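Local coordinates for scaffolding protein (Clostridium cellulolyticum, PDB 1G43), which probably binds crystalline cellulose through a family IIIa carbohydrate-binding domain, so helping to attach the cellulosome to its substrate, at residues Ser18-Tyr23 against Asn121-Phe126; Lys42-Tyr47 against Tyr94-Leu99; Leu55-Asp60 against Ser75-Ser80. All coordinates share one frame; numbering follows the deposited sequence.

The three contacts run through one beta-sandwich. Contact 2 pairs strands inside one sheet, contact 3 joins the edge of that sheet to the sheet facing it, and contact 1 fastens a loop at the end of the facing sheet. Contacts 2 and 3 have centres about 10 Å apart and share the interior, where Val97 CG1 lies 3.6 Å from Val77 CG1. Contact 1 is about 17 Å from contact 2, centre to centre, yet Ile22 CG2 touches Tyr45 CE2 at 3.8 Å. Contacts 1 and 2 both border the calcium site of Thr48, Asp50, Asp127, Asn130 and Asp131: the side chains of Phe126 and Tyr47 each lie about 5 Å from the ion.

Contact 1 of 3, residues Ser18-Tyr23 against Asn121-Phe126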
loop_
_atom_site.group_PDB
_atom_site.type_symbol
_atom_site.label_atom_id
_atom_site.label_comp_id
_atom_site.label_asym_id
_atom_site.label_seq_id
_atom_site.Cartn_x
_atom_site.Cartn_y
_atom_site.Cartn_z
ATOM N N SER A 18 0.302 12.057 15.333
ATOM C CA SER A 18 -0.340 13.245 14.795
ATOM C C SER A 18 0.604 13.715 13.677
ATOM O O SER A 18 1.736 14.122 13.947
ATOM C CB SER A 18 -0.481 14.283 15.904
ATOM O OG SER A 18 -0.775 15.550 15.380
ATOM N N SER A 19 0.144 13.659 12.432
ATOM C CA SER A 19 1.008 13.995 11.313
ATOM C C SER A 19 0.182 14.518 10.169
ATOM O O SER A 19 -0.984 14.139 10.019
ATOM C CB SER A 19 1.760 12.718 10.874
ATOM O OG SER A 19 2.516 12.863 9.676
ATOM N N ASN A 20 0.758 15.402 9.370
ATOM C CA ASN A 20 0.023 15.908 8.223
ATOM C C ASN A 20 0.325 15.090 6.959
ATOM O O ASN A 20 -0.077 15.457 5.879
ATOM C CB ASN A 20 0.329 17.366 7.982
ATOM C CG ASN A 20 1.807 17.631 7.843
ATOM O OD1 ASN A 20 2.598 16.740 7.495
ATOM N ND2 ASN A 20 2.189 18.876 8.084
ATOM N N SER A 21 1.048 13.989 7.116
ATOM C CA SER A 21 1.369 13.079 6.009
ATOM C C SER A 21 1.197 11.665 6.510
ATOM O O SER A 21 1.550 11.354 7.646
ATOM C CB SER A 21 2.823 13.185 5.554
ATOM O OG SER A 21 3.052 14.300 4.758
ATOM N N ILE A 22 0.658 10.803 5.677
ATOM C CA ILE A 22 0.533 9.417 6.053
ATOM C C ILE A 22 1.473 8.720 5.076
ATOM O O ILE A 22 1.379 8.925 3.857
ATOM C CB ILE A 22 -0.936 8.946 5.935
ATOM C CG1 ILE A 22 -1.783 9.833 6.858
ATOM C CG2 ILE A 22 -1.054 7.451 6.239
ATOM C CD1 ILE A 22 -3.156 9.302 7.315
ATOM N N TYR A 23 2.419 7.950 5.599
ATOM C CA TYR A 23 3.343 7.239 4.732
ATOM C C TYR A 23 2.895 5.805 4.703
ATOM O O TYR A 23 2.352 5.341 5.686
ATOM C CB TYR A 23 4.778 7.301 5.263
ATOM C CG TYR A 23 5.347 8.704 5.322
ATOM C CD1 TYR A 23 4.952 9.594 6.321
ATOM C CD2 TYR A 23 6.213 9.160 4.341
ATOM C CE1 TYR A 23 5.399 10.887 6.328
ATOM C CE2 TYR A 23 6.662 10.449 4.343
ATOM C CZ TYR A 23 6.251 11.307 5.335
ATOM O OH TYR A 23 6.690 12.610 5.328
ATOM N N ASN A 121 -4.824 18.614 1.137
ATOM C CA ASN A 121 -4.400 19.759 0.369
ATOM C C ASN A 121 -4.038 20.948 1.262
ATOM O O ASN A 121 -3.275 21.811 0.849
ATOM C CB ASN A 121 -5.493 20.154 -0.611
ATOM C CG ASN A 121 -5.718 19.093 -1.692
ATOM O OD1 ASN A 121 -6.542 19.277 -2.599
ATOM N ND2 ASN A 121 -4.997 17.970 -1.595
ATOM N N ASP A 122 -4.558 20.990 2.489
ATOM C CA ASP A 122 -4.264 22.102 3.378
ATOM C C ASP A 122 -3.239 21.772 4.432
ATOM O O ASP A 122 -3.023 22.544 5.357
ATOM C CB ASP A 122 -5.530 22.609 4.061
ATOM C CG ASP A 122 -6.203 21.564 4.955
ATOM O OD1 ASP A 122 -5.573 20.592 5.426
ATOM O OD2 ASP A 122 -7.404 21.742 5.213
ATOM N N TRP A 123 -2.613 20.616 4.293
ATOM C CA TRP A 123 -1.598 20.161 5.221
ATOM C C TRP A 123 -1.972 20.067 6.688
ATOM O O TRP A 123 -1.098 20.013 7.530
ATOM C CB TRP A 123 -0.327 21.011 5.072
ATOM C CG TRP A 123 0.219 20.903 3.713
ATOM C CD1 TRP A 123 -0.056 21.717 2.660
ATOM C CD2 TRP A 123 1.046 19.849 3.206
ATOM N NE1 TRP A 123 0.547 21.233 1.512
ATOM C CE2 TRP A 123 1.231 20.087 1.824
ATOM C CE3 TRP A 123 1.649 18.728 3.781
ATOM C CZ2 TRP A 123 2.001 19.239 1.006
ATOM C CZ3 TRP A 123 2.417 17.884 2.969
ATOM C CH2 TRP A 123 2.583 18.147 1.593
ATOM N N SER A 124 -3.258 20.051 7.005
ATOM C CA SER A 124 -3.667 19.911 8.401
ATOM C C SER A 124 -3.348 18.476 8.851
ATOM O O SER A 124 -3.180 17.566 8.025
ATOM C CB SER A 124 -5.177 20.220 8.582
ATOM O OG SER A 124 -6.003 19.392 7.776
ATOM N N ASN A 125 -3.266 18.301 10.159
ATOM C CA ASN A 125 -2.913 17.054 10.799
ATOM C C ASN A 125 -3.997 15.994 10.823
ATOM O O ASN A 125 -5.155 16.306 11.011
ATOM C CB ASN A 125 -2.494 17.331 12.253
ATOM C CG ASN A 125 -1.025 17.735 12.396
ATOM O OD1 ASN A 125 -0.399 18.263 11.468
ATOM N ND2 ASN A 125 -0.474 17.488 13.578
ATOM N N PHE A 126 -3.584 14.747 10.633
ATOM C CA PHE A 126 -4.460 13.593 10.707
ATOM C C PHE A 126 -4.203 13.116 12.127
ATOM O O PHE A 126 -3.299 13.610 12.805
ATOM C CB PHE A 126 -4.006 12.427 9.805
ATOM C CG PHE A 126 -4.226 12.630 8.333
ATOM C CD1 PHE A 126 -3.182 13.004 7.514
ATOM C CD2 PHE A 126 -5.463 12.361 7.756
ATOM C CE1 PHE A 126 -3.362 13.101 6.137
ATOM C CE2 PHE A 126 -5.649 12.457 6.372
ATOM C CZ PHE A 126 -4.600 12.824 5.570
HETATM O O HOH W 1 -3.874 15.038 15.016
HETATM O O HOH W 2 -2.337 16.766 5.524
HETATM O O HOH W 3 1.502 20.143 10.203
#
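Phe126 and Ser19 meet through their backbones: Phe126 N gives Ser19 O a nearly straight bond (2.7 Å, 173°), whereas the return bond from Ser19 N to Phe126 O is weak. Side chains add a second link, as Asn125 ND2 donates to Ser18 OG at 2.7 Å, bent to 134°, the hydroxyl tilted from the amide plane. Short polar side chains suit the exposed end of the contact at Ser18 and Asn125. Water extends the polar seam; one molecule donates to both Asn20 O (2.6 Å) and Ser124 O (2.8 Å). Within the segments, Ser19 OG donates to Ser21 O on a lone pair, and Asp122 OD1 accepts from Ser124 N in an Asx turn.

The apolar part lies beneath. Ile22, with CG1 anti to the carbonyl carbon (chi1 -59°) and the chain extended beyond it, brings CD1 over the centre of the Phe126 ring, 3.7 Å from the centroid, a CH-pi contact of a branched aliphatic with a flat face. Arg120 makes a cation-pi contact with the same ring. Ile22 is bonded through its backbone to Phe118 of strand 111-120. The loop after that strand closes against strand 18-30 and leads, through Phe126, to the calcium ligand Asp127.

Contact 2 of 3, residues Lys42-Tyr47 against Tyr94-Leu99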
loop_
_atom_site.group_PDB
_atom_site.type_symbol
_atom_site.label_atom_id
_atom_site.label_comp_id
_atom_site.label_asym_id
_atom_site.label_seq_id
_atom_site.Cartn_x
_atom_site.Cartn_y
_atom_site.Cartn_z
ATOM N N LYS A 42 -3.097 -5.101 -6.259
ATOM C CA LYS A 42 -3.654 -3.956 -5.534
ATOM C C LYS A 42 -3.184 -4.030 -4.073
ATOM O O LYS A 42 -2.950 -5.111 -3.525
ATOM C CB LYS A 42 -5.180 -3.932 -5.549
ATOM C CG LYS A 42 -5.800 -3.696 -6.915
ATOM C CD LYS A 42 -5.275 -2.437 -7.533
ATOM C CE LYS A 42 -5.928 -2.212 -8.877
ATOM N NZ LYS A 42 -5.592 -3.269 -9.860
ATOM N N LEU A 43 -3.025 -2.871 -3.456
ATOM C CA LEU A 43 -2.603 -2.796 -2.073
ATOM C C LEU A 43 -3.583 -1.843 -1.385
ATOM O O LEU A 43 -4.013 -0.847 -1.983
ATOM C CB LEU A 43 -1.157 -2.281 -2.004
ATOM C CG LEU A 43 -0.088 -3.291 -2.432
ATOM C CD1 LEU A 43 1.191 -2.604 -2.840
ATOM C CD2 LEU A 43 0.171 -4.261 -1.289
ATOM N N ARG A 44 -3.948 -2.151 -0.145
ATOM C CA ARG A 44 -4.873 -1.318 0.604
ATOM C C ARG A 44 -4.381 -0.913 1.995
ATOM O O ARG A 44 -3.754 -1.704 2.706
ATOM C CB ARG A 44 -6.200 -2.030 0.765
ATOM C CG ARG A 44 -6.930 -2.299 -0.514
ATOM C CD ARG A 44 -8.273 -2.859 -0.163
ATOM N NE ARG A 44 -9.148 -2.944 -1.308
ATOM C CZ ARG A 44 -10.266 -3.661 -1.311
ATOM N NH1 ARG A 44 -10.616 -4.328 -0.220
ATOM N NH2 ARG A 44 -11.022 -3.731 -2.399
ATOM N N TYR A 45 -4.699 0.318 2.388
ATOM C CA TYR A 45 -4.295 0.866 3.693
ATOM C C TYR A 45 -5.522 1.515 4.321
ATOM O O TYR A 45 -5.975 2.547 3.852
ATOM C CB TYR A 45 -3.196 1.921 3.512
ATOM C CG TYR A 45 -2.660 2.495 4.815
ATOM C CD1 TYR A 45 -1.605 1.894 5.473
ATOM C CD2 TYR A 45 -3.253 3.605 5.408
ATOM C CE1 TYR A 45 -1.149 2.374 6.703
ATOM C CE2 TYR A 45 -2.804 4.099 6.641
ATOM C CZ TYR A 45 -1.751 3.467 7.284
ATOM O OH TYR A 45 -1.330 3.889 8.521
ATOM N N TYR A 46 -6.022 0.933 5.398
ATOM C CA TYR A 46 -7.232 1.428 6.045
ATOM C C TYR A 46 -7.050 2.501 7.131
ATOM O O TYR A 46 -6.200 2.376 7.986
ATOM C CB TYR A 46 -8.008 0.234 6.582
ATOM C CG TYR A 46 -8.538 -0.689 5.490
ATOM C CD1 TYR A 46 -7.711 -1.627 4.864
ATOM C CD2 TYR A 46 -9.864 -0.617 5.093
ATOM C CE1 TYR A 46 -8.202 -2.480 3.870
ATOM C CE2 TYR A 46 -10.368 -1.450 4.102
ATOM C CZ TYR A 46 -9.537 -2.385 3.494
ATOM O OH TYR A 46 -10.074 -3.220 2.535
ATOM N N TYR A 47 -7.870 3.545 7.106
ATOM C CA TYR A 47 -7.740 4.631 8.078
ATOM C C TYR A 47 -9.031 5.364 8.372
ATOM O O TYR A 47 -10.060 5.118 7.727
ATOM C CB TYR A 47 -6.743 5.671 7.562
ATOM C CG TYR A 47 -7.186 6.336 6.268
ATOM C CD1 TYR A 47 -7.156 5.636 5.068
ATOM C CD2 TYR A 47 -7.643 7.654 6.243
ATOM C CE1 TYR A 47 -7.558 6.210 3.877
ATOM C CE2 TYR A 47 -8.056 8.256 5.042
ATOM C CZ TYR A 47 -8.002 7.513 3.859
ATOM O OH TYR A 47 -8.332 8.053 2.651
ATOM N N TYR A 94 -10.161 3.923 2.748
ATOM C CA TYR A 94 -8.959 3.174 2.531
ATOM C C TYR A 94 -8.217 3.634 1.306
ATOM O O TYR A 94 -8.815 4.029 0.318
ATOM C CB TYR A 94 -9.264 1.672 2.454
ATOM C CG TYR A 94 -10.002 1.170 1.212
ATOM C CD1 TYR A 94 -9.301 0.738 0.077
ATOM C CD2 TYR A 94 -11.398 1.049 1.203
ATOM C CE1 TYR A 94 -9.962 0.191 -1.023
ATOM C CE2 TYR A 94 -12.067 0.502 0.107
ATOM C CZ TYR A 94 -11.345 0.079 -0.994
ATOM O OH TYR A 94 -12.006 -0.440 -2.068
ATOM N N LEU A 95 -6.898 3.617 1.390
ATOM C CA LEU A 95 -6.073 3.972 0.258
ATOM C C LEU A 95 -5.955 2.709 -0.573
ATOM O O LEU A 95 -5.825 1.635 -0.023
ATOM C CB LEU A 95 -4.669 4.389 0.716
ATOM C CG LEU A 95 -3.531 4.302 -0.316
ATOM C CD1 LEU A 95 -3.817 5.126 -1.576
ATOM C CD2 LEU A 95 -2.257 4.754 0.356
ATOM N N GLU A 96 -6.034 2.829 -1.887
ATOM C CA GLU A 96 -5.829 1.670 -2.730
ATOM C C GLU A 96 -4.714 2.014 -3.683
ATOM O O GLU A 96 -4.838 2.937 -4.470
ATOM C CB GLU A 96 -7.061 1.284 -3.534
ATOM C CG GLU A 96 -6.795 0.034 -4.363
ATOM C CD GLU A 96 -8.027 -0.475 -5.073
ATOM O OE1 GLU A 96 -8.478 0.189 -6.027
ATOM O OE2 GLU A 96 -8.549 -1.526 -4.662
ATOM N N VAL A 97 -3.611 1.282 -3.585
ATOM C CA VAL A 97 -2.475 1.506 -4.462
ATOM C C VAL A 97 -2.542 0.529 -5.632
ATOM O O VAL A 97 -2.756 -0.673 -5.440
ATOM C CB VAL A 97 -1.150 1.331 -3.698
ATOM C CG1 VAL A 97 0.016 1.598 -4.610
ATOM C CG2 VAL A 97 -1.093 2.288 -2.534
ATOM N N ALA A 98 -2.383 1.028 -6.846
ATOM C CA ALA A 98 -2.432 0.161 -8.018
ATOM C C ALA A 98 -1.335 0.567 -8.971
ATOM O O ALA A 98 -0.693 1.577 -8.759
ATOM C CB ALA A 98 -3.761 0.284 -8.698
ATOM N N LEU A 99 -1.121 -0.222 -10.019
ATOM C CA LEU A 99 -0.094 0.081 -11.014
ATOM C C LEU A 99 -0.695 0.027 -12.419
ATOM O O LEU A 99 -1.572 -0.789 -12.698
ATOM C CB LEU A 99 1.084 -0.889 -10.902
ATOM C CG LEU A 99 1.833 -0.896 -9.563
ATOM C CD1 LEU A 99 1.246 -1.953 -8.671
ATOM C CD2 LEU A 99 3.290 -1.186 -9.770
HETATM O O HOH W 4 -2.418 -2.801 -10.056
#
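Tyr94 CG lies between its backbone N and carbonyl carbon (chi1 71°), while Tyr46 CG stands anti to its carbonyl carbon (chi1 -66°), and the two side chains therefore rise alongside each other, pointing the same way. They stand on one face of a pair of antiparallel strands inside one sheet of the CBM3 beta-sandwich. Leu43 with Val97 and Tyr45 with Leu95 are hydrogen-bonded pairs; Leu95 N to Tyr45 O, at 2.8 Å, is typical of the four bonds. Arg44 with Glu96 and Tyr46 with Tyr94 are the non-hydrogen-bonded pairs between and beyond them.

The two faces differ in character. Leu43, Tyr45, Leu95 and Val97 turn inward, where aliphatic and aromatic groups suit a buried interior; Tyr45 CB lies 4.0 Å from Leu95 CB, and residues of strand 18-30, such as Phe26 and Ile22, lie against this face. Arg44, Tyr46, Tyr94 and Glu96 form the outer face, consistent with the shallow groove of family III domains. Here the tyrosine rings, slid apart with planes at 29°, barely overlap; instead Tyr94 CB sits over the Tyr46 ring, 3.8 Å from its centroid.

Arg44, extended from CG to NE, crosses Tyr94 with the two planes inclined, Tyr94 CZ lying over one guanidinium face and Arg44 NE coming 3.3 Å from Tyr94 CE1. At the guanidinium edge lies Glu96 OE2, 3.7 Å from Arg44 NE, a long salt bridge that would partly balance the charge. The other end of the guanidinium is held by Arg44 NH1 donating to Tyr46 OH at 3.0 Å.

Contact 3 of 3, residues Leu55-Asp60 against Ser75-Ser80; sequences LTFWCD and SKVTGS. Unlike the reference sequence in segment 55-60: Trp58 (reference Leu), Cys59 (reference Gly).
Strand 55-60 faces strand 77-80 across a gap, Phe57 opposite Gly79 and Cys59 opposite Val77. The strands run nearly antiparallel, at 154°, and their axes approach to 6.9 Å, wider than neighbours within a sheet. The CA atoms of Phe57 and Gly79 are 6.0 Å apart, and side chains and backbone surface, rather than backbone hydrogen bonds, bring the segments together. Each strand bonds elsewhere: Thr56 and Trp58 to Ala119 and Arg117 on one side, Thr78 to Ala98 on the other.

Phe57 carries most of the contact. Its CG is anti to the backbone N (chi1 176°), which carries the ring across to Gly79, its face turned to that residue. Gly79 CA stands almost exactly over the ring centre, 3.5 Å from the centroid and 1° off the normal, and Gly79 N lies over the same face, 3.5 Å from Phe57 CE2. Glycine suits this place because a CB here would point toward the ring and collide with it near Phe57 CD1; without one, the main chain itself can settle onto the aromatic face.

The two strands belong to different sheets of the beta-sandwich: strand 55-66 to the one containing strand 111-120, and strand 77-88, an outermost strand, to the five-stranded sheet that faces it. Phe57 lies between the two sheets, where it also touches Leu95 and Phe81.

Farther along, Val77 meets the ring at its edge, CG1 lying 4.3 Å from Phe57 CZ. Val77 also packs on Val97 and Leu99 of the adjacent strand, an apolar setting that suits a branched aliphatic. The same valine reaches Cys59, a residue that differs from the reference sequence: Cys59 SG is 3.8 Å from Val77 CB and 3.9 Å from Val77 CG2.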
loop_
_atom_site.group_PDB
_atom_site.type_symbol
_atom_site.label_atom_id
_atom_site.label_comp_id
_atom_site.label_asym_id
_atom_site.label_seq_id
_atom_site.Cartn_x
_atom_site.Cartn_y
_atom_site.Cartn_z
ATOM N N LEU A 55 -7.541 15.032 -0.732
ATOM C CA LEU A 55 -6.247 14.432 -0.434
ATOM C C LEU A 55 -5.356 14.411 -1.673
ATOM O O LEU A 55 -5.836 14.459 -2.800
ATOM C CB LEU A 55 -6.437 13.002 0.079
ATOM C CG LEU A 55 -7.306 12.872 1.342
ATOM C CD1 LEU A 55 -7.303 11.418 1.804
ATOM C CD2 LEU A 55 -6.760 13.747 2.455
ATOM N N THR A 56 -4.047 14.388 -1.457
ATOM C CA THR A 56 -3.124 14.304 -2.576
ATOM C C THR A 56 -2.273 13.078 -2.352
ATOM O O THR A 56 -1.761 12.873 -1.255
ATOM C CB THR A 56 -2.227 15.571 -2.702
ATOM O OG1 THR A 56 -3.047 16.654 -3.123
ATOM C CG2 THR A 56 -1.133 15.387 -3.767
ATOM N N PHE A 57 -2.170 12.242 -3.383
ATOM C CA PHE A 57 -1.358 11.037 -3.325
ATOM C C PHE A 57 0.003 11.221 -4.021
ATOM O O PHE A 57 0.099 11.872 -5.052
ATOM C CB PHE A 57 -2.086 9.894 -4.001
ATOM C CG PHE A 57 -1.291 8.623 -4.073
ATOM C CD1 PHE A 57 -1.318 7.707 -3.028
ATOM C CD2 PHE A 57 -0.563 8.310 -5.213
ATOM C CE1 PHE A 57 -0.641 6.494 -3.117
ATOM C CE2 PHE A 57 0.120 7.092 -5.317
ATOM C CZ PHE A 57 0.076 6.187 -4.270
ATOM N N TRP A 58 1.041 10.610 -3.466
ATOM C CA TRP A 58 2.395 10.673 -4.042
ATOM C C TRP A 58 3.059 9.307 -3.992
ATOM O O TRP A 58 2.924 8.612 -2.994
ATOM C CB TRP A 58 3.319 11.611 -3.236
ATOM C CG TRP A 58 3.096 13.063 -3.430
ATOM C CD1 TRP A 58 3.530 13.821 -4.472
ATOM C CD2 TRP A 58 2.412 13.953 -2.541
ATOM N NE1 TRP A 58 3.171 15.138 -4.288
ATOM C CE2 TRP A 58 2.479 15.247 -3.111
ATOM C CE3 TRP A 58 1.750 13.787 -1.313
ATOM C CZ2 TRP A 58 1.907 16.377 -2.494
ATOM C CZ3 TRP A 58 1.179 14.915 -0.695
ATOM C CH2 TRP A 58 1.265 16.190 -1.290
ATOM N N CYS A 59 3.744 8.909 -5.070
ATOM C CA CYS A 59 4.550 7.679 -5.031
ATOM C C CYS A 59 5.954 8.250 -5.112
ATOM O O CYS A 59 6.332 8.785 -6.145
ATOM C CB CYS A 59 4.350 6.742 -6.226
ATOM S SG CYS A 59 5.441 5.244 -6.142
ATOM N N ASP A 60 6.701 8.160 -4.020
ATOM C CA ASP A 60 8.063 8.681 -3.970
ATOM C C ASP A 60 9.075 7.806 -4.719
ATOM O O ASP A 60 10.088 8.296 -5.216
ATOM C CB ASP A 60 8.518 8.847 -2.511
ATOM C CG ASP A 60 7.619 9.791 -1.719
ATOM O OD1 ASP A 60 7.124 10.784 -2.298
ATOM O OD2 ASP A 60 7.424 9.535 -0.503
ATOM N N SER A 75 6.716 6.222 -11.740
ATOM C CA SER A 75 5.667 6.956 -12.418
ATOM C C SER A 75 4.442 6.104 -12.769
ATOM O O SER A 75 3.424 6.649 -13.166
ATOM C CB SER A 75 6.227 7.623 -13.707
ATOM O OG SER A 75 6.605 6.661 -14.688
ATOM N N LYS A 76 4.528 4.784 -12.618
ATOM C CA LYS A 76 3.419 3.894 -12.943
ATOM C C LYS A 76 2.466 3.550 -11.811
ATOM O O LYS A 76 1.531 2.778 -12.000
ATOM C CB LYS A 76 3.945 2.571 -13.495
ATOM C CG LYS A 76 4.062 2.557 -14.983
ATOM C CD LYS A 76 5.401 3.011 -15.459
ATOM C CE LYS A 76 5.382 3.170 -16.966
ATOM N NZ LYS A 76 6.754 3.035 -17.491
ATOM N N VAL A 77 2.690 4.115 -10.642
ATOM C CA VAL A 77 1.837 3.830 -9.505
ATOM C C VAL A 77 0.727 4.858 -9.321
ATOM O O VAL A 77 0.939 6.039 -9.492
ATOM C CB VAL A 77 2.715 3.732 -8.244
ATOM C CG1 VAL A 77 1.868 3.451 -7.008
ATOM C CG2 VAL A 77 3.756 2.664 -8.466
ATOM N N THR A 78 -0.469 4.411 -8.990
ATOM C CA THR A 78 -1.561 5.342 -8.766
ATOM C C THR A 78 -2.189 5.026 -7.407
ATOM O O THR A 78 -2.096 3.882 -6.915
ATOM C CB THR A 78 -2.668 5.230 -9.858
ATOM O OG1 THR A 78 -3.325 3.961 -9.761
ATOM C CG2 THR A 78 -2.072 5.383 -11.231
ATOM N N GLY A 79 -2.826 6.041 -6.825
ATOM C CA GLY A 79 -3.464 5.891 -5.537
ATOM C C GLY A 79 -4.904 6.337 -5.617
ATOM O O GLY A 79 -5.213 7.265 -6.351
ATOM N N SER A 80 -5.787 5.674 -4.887
ATOM C CA SER A 80 -7.206 6.015 -4.868
ATOM C C SER A 80 -7.731 5.973 -3.453
ATOM O O SER A 80 -7.279 5.166 -2.651
ATOM C CB SER A 80 -8.022 5.026 -5.697
ATOM O OG SER A 80 -7.756 5.235 -7.058
#